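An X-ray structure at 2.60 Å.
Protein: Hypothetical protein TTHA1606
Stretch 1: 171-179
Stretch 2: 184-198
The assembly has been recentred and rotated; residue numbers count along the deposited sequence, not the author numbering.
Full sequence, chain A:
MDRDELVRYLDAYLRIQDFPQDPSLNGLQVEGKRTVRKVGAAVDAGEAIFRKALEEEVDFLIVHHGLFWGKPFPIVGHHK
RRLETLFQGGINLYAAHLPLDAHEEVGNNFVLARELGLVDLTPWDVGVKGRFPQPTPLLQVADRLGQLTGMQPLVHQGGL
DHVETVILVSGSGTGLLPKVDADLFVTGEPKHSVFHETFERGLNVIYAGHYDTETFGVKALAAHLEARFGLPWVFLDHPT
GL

Stretch 1 171-179: GSGTGLLPK
Stretch 2, residues 184-198: LFVTGEPKHSVFHET

Stretch 1 runs as a loop from G171 and passes into a 3-10 segment that reaches K179; stretch 2 leaves a strand, 184-187, through a loop and enters a helix that includes F195 to T198 and continues later in the chain. Their contact buries 631 Å², both sides summed. The register begins with G171 beside G188 (CA to CA 4.6 Å) and S172 beside E189 (5.2 Å), and reaches L177 near T198 (7.7 Å).

The polar anchor is the carbonyl of G171. G171 O accepts from E189 N at 2.8 Å (158°) and, weakly, from G188 N at 3.1 Å (129°), so one acceptor serves two successive amides where the strand has ended. G171 sits at phi/psi 83/-125, where a CB would jam against the preceding carbonyl; at G188 (-101/-54) a CB would lie 3.0 Å from G171 O. Next, G173 N donates to T187 OG1 at 3.0 Å. The t rotamer of T187 (chi1 -166°) delivers this hydroxyl, and a CB on G173 would clash with it at 2.7 Å. S172 OG (chi1 m) lies 3.3 Å from E189 OE2, while E189 OE1 is hydrogen-bonded elsewhere in the structure.

Within the 3-10 segment, L177 N donates to T174 O (2.7 Å) and K179 N to L176 O (3.1 Å), satisfying these amides locally. T174, chi1 p, sets CG2 3.8 Å from V194 CG2 and OG1 3.0 Å from K191 CD. The end of K191 leads away, and K191 NZ donates to S193 OG at 3.1 Å.

L177 (chi1 -136°, chi2 56°) fills the apolar pocket: CD1 is 3.8 Å from F185 CD2, and CD2 is 3.3 Å from V194 CB. F185 (chi1 176°) points toward stretch 1, with G173 O at its ring edge, 3.8 Å from CZ. L177 CD2 also lies 3.2 Å from T198 OG1, whose hydroxyl donates to V194 O at 3.0 Å, a bond that suits it to this buried site.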

# COMPACT_ATOMS: atom_id res chain seq x y z
N GLY A 171 3.40 -12.56 -26.62
CA GLY A 171 3.80 -11.26 -26.12
C GLY A 171 5.05 -11.34 -25.25
O GLY A 171 6.07 -11.87 -25.67
N SER A 172 4.94 -10.82 -24.03
CA SER A 172 6.05 -10.82 -23.08
C SER A 172 5.80 -11.83 -21.98
O SER A 172 5.34 -11.46 -20.90
CB SER A 172 6.23 -9.43 -22.45
OG SER A 172 6.86 -8.53 -23.34
N GLY A 173 6.13 -13.08 -22.24
CA GLY A 173 5.90 -14.10 -21.23
C GLY A 173 7.09 -14.44 -20.36
O GLY A 173 6.94 -15.17 -19.38
N THR A 174 8.27 -13.92 -20.69
CA THR A 174 9.46 -14.22 -19.90
C THR A 174 9.25 -14.13 -18.40
O THR A 174 9.79 -14.93 -17.65
CB THR A 174 10.65 -13.31 -20.25
OG1 THR A 174 10.23 -11.94 -20.21
CG2 THR A 174 11.20 -13.67 -21.62
N GLY A 175 8.46 -13.16 -17.96
CA GLY A 175 8.21 -13.04 -16.53
C GLY A 175 7.76 -14.37 -15.95
O GLY A 175 8.00 -14.65 -14.77
N LEU A 176 7.10 -15.19 -16.78
CA LEU A 176 6.59 -16.50 -16.38
C LEU A 176 7.62 -17.65 -16.44
O LEU A 176 7.30 -18.78 -16.09
CB LEU A 176 5.39 -16.90 -17.24
CG LEU A 176 4.02 -16.26 -16.97
CD1 LEU A 176 3.10 -16.47 -18.19
CD2 LEU A 176 3.41 -16.85 -15.71
N LEU A 177 8.84 -17.35 -16.87
CA LEU A 177 9.90 -18.35 -16.99
C LEU A 177 10.03 -19.33 -15.81
O LEU A 177 10.03 -20.54 -16.00
CB LEU A 177 11.24 -17.68 -17.22
CG LEU A 177 12.11 -18.31 -18.30
CD1 LEU A 177 11.33 -18.36 -19.59
CD2 LEU A 177 13.37 -17.51 -18.49
N PRO A 178 10.15 -18.80 -14.59
CA PRO A 178 10.29 -19.61 -13.37
C PRO A 178 9.26 -20.70 -13.13
O PRO A 178 9.54 -21.67 -12.42
CB PRO A 178 10.29 -18.56 -12.27
CG PRO A 178 9.43 -17.48 -12.84
CD PRO A 178 9.98 -17.38 -14.23
N LYS A 179 8.07 -20.56 -13.71
CA LYS A 179 7.02 -21.55 -13.53
C LYS A 179 6.92 -22.53 -14.70
O LYS A 179 6.27 -23.57 -14.60
CB LYS A 179 5.68 -20.84 -13.31
CG LYS A 179 5.63 -20.00 -12.04
CD LYS A 179 4.28 -19.30 -11.89
CE LYS A 179 4.02 -18.83 -10.45
NZ LYS A 179 4.98 -17.77 -9.98
N LEU A 184 9.29 -27.32 -23.83
CA LEU A 184 9.44 -26.12 -24.63
C LEU A 184 8.50 -25.04 -24.15
O LEU A 184 7.41 -25.33 -23.62
CB LEU A 184 9.15 -26.41 -26.10
CG LEU A 184 9.00 -25.19 -27.02
CD1 LEU A 184 10.22 -24.32 -26.96
CD2 LEU A 184 8.78 -25.66 -28.43
N PHE A 185 8.93 -23.80 -24.33
CA PHE A 185 8.16 -22.63 -23.95
C PHE A 185 8.17 -21.70 -25.16
O PHE A 185 9.23 -21.41 -25.73
CB PHE A 185 8.79 -21.94 -22.74
CG PHE A 185 8.10 -20.66 -22.34
CD1 PHE A 185 6.76 -20.65 -22.00
CD2 PHE A 185 8.82 -19.47 -22.26
CE1 PHE A 185 6.14 -19.47 -21.58
CE2 PHE A 185 8.20 -18.29 -21.84
CZ PHE A 185 6.86 -18.29 -21.50
N VAL A 186 6.98 -21.27 -25.56
CA VAL A 186 6.82 -20.40 -26.70
C VAL A 186 6.29 -19.05 -26.25
O VAL A 186 5.30 -18.98 -25.55
CB VAL A 186 5.80 -20.97 -27.69
CG1 VAL A 186 5.66 -20.03 -28.90
CG2 VAL A 186 6.23 -22.35 -28.13
N THR A 187 6.97 -17.98 -26.66
CA THR A 187 6.51 -16.65 -26.31
C THR A 187 6.99 -15.70 -27.41
O THR A 187 7.58 -16.15 -28.39
CB THR A 187 7.00 -16.21 -24.90
OG1 THR A 187 6.27 -15.05 -24.47
CG2 THR A 187 8.48 -15.91 -24.90
N GLY A 188 6.74 -14.41 -27.27
CA GLY A 188 7.18 -13.51 -28.32
C GLY A 188 8.45 -12.71 -28.11
O GLY A 188 9.35 -12.76 -28.92
N GLU A 189 8.52 -11.97 -27.01
CA GLU A 189 9.66 -11.10 -26.77
C GLU A 189 10.71 -11.63 -25.80
O GLU A 189 10.38 -12.04 -24.69
CB GLU A 189 9.16 -9.72 -26.30
CG GLU A 189 9.93 -8.55 -26.90
CD GLU A 189 9.19 -7.21 -26.77
OE1 GLU A 189 9.66 -6.20 -27.34
OE2 GLU A 189 8.13 -7.17 -26.11
N PRO A 190 11.99 -11.62 -26.21
CA PRO A 190 13.13 -12.08 -25.42
C PRO A 190 13.68 -10.98 -24.50
O PRO A 190 13.79 -9.82 -24.90
CB PRO A 190 14.13 -12.47 -26.49
CG PRO A 190 13.95 -11.39 -27.48
CD PRO A 190 12.42 -11.32 -27.59
N LYS A 191 14.04 -11.35 -23.28
CA LYS A 191 14.61 -10.40 -22.33
C LYS A 191 16.02 -10.80 -21.91
O LYS A 191 16.27 -11.95 -21.56
CB LYS A 191 13.71 -10.30 -21.09
CG LYS A 191 12.60 -9.26 -21.20
CD LYS A 191 11.59 -9.31 -20.03
CE LYS A 191 12.23 -9.17 -18.65
NZ LYS A 191 13.12 -7.96 -18.50
N HIS A 192 16.95 -9.86 -21.94
CA HIS A 192 18.31 -10.15 -21.53
C HIS A 192 18.32 -10.75 -20.12
O HIS A 192 19.01 -11.73 -19.85
CB HIS A 192 19.15 -8.88 -21.54
CG HIS A 192 20.52 -9.07 -20.96
ND1 HIS A 192 21.55 -9.68 -21.65
CD2 HIS A 192 21.02 -8.78 -19.73
CE1 HIS A 192 22.62 -9.74 -20.87
NE2 HIS A 192 22.32 -9.21 -19.70
N SER A 193 17.55 -10.17 -19.20
CA SER A 193 17.54 -10.66 -17.83
C SER A 193 17.14 -12.13 -17.61
O SER A 193 17.24 -12.61 -16.48
CB SER A 193 16.65 -9.77 -16.96
OG SER A 193 15.29 -9.91 -17.32
N VAL A 194 16.68 -12.85 -18.64
CA VAL A 194 16.32 -14.25 -18.42
C VAL A 194 17.22 -15.20 -19.18
O VAL A 194 17.02 -16.41 -19.15
CB VAL A 194 14.86 -14.58 -18.82
CG1 VAL A 194 13.89 -13.78 -17.97
CG2 VAL A 194 14.65 -14.32 -20.30
N PHE A 195 18.22 -14.65 -19.86
CA PHE A 195 19.15 -15.46 -20.61
C PHE A 195 19.76 -16.62 -19.80
O PHE A 195 19.43 -17.78 -20.02
CB PHE A 195 20.28 -14.60 -21.15
CG PHE A 195 21.13 -15.29 -22.15
CD1 PHE A 195 20.65 -15.51 -23.44
CD2 PHE A 195 22.39 -15.75 -21.81
CE1 PHE A 195 21.42 -16.19 -24.38
CE2 PHE A 195 23.17 -16.43 -22.73
CZ PHE A 195 22.68 -16.65 -24.02
N HIS A 196 20.65 -16.30 -18.86
CA HIS A 196 21.31 -17.34 -18.07
C HIS A 196 20.38 -18.30 -17.36
O HIS A 196 20.66 -19.50 -17.30
CB HIS A 196 22.29 -16.69 -17.09
CG HIS A 196 23.43 -16.00 -17.77
ND1 HIS A 196 24.43 -16.70 -18.42
CD2 HIS A 196 23.68 -14.69 -18.00
CE1 HIS A 196 25.24 -15.85 -19.02
NE2 HIS A 196 24.80 -14.62 -18.78
N GLU A 197 19.28 -17.79 -16.83
CA GLU A 197 18.36 -18.67 -16.14
C GLU A 197 17.83 -19.74 -17.12
O GLU A 197 17.80 -20.93 -16.80
CB GLU A 197 17.21 -17.87 -15.55
CG GLU A 197 16.35 -18.70 -14.63
CD GLU A 197 14.97 -18.12 -14.41
OE1 GLU A 197 14.10 -18.84 -13.86
OE2 GLU A 197 14.75 -16.94 -14.78
N THR A 198 17.45 -19.30 -18.32
CA THR A 198 16.95 -20.21 -19.34
C THR A 198 17.89 -21.42 -19.61
O THR A 198 17.42 -22.55 -19.71
CB THR A 198 16.72 -19.47 -20.66
OG1 THR A 198 15.56 -18.65 -20.53
CG2 THR A 198 16.49 -20.43 -21.79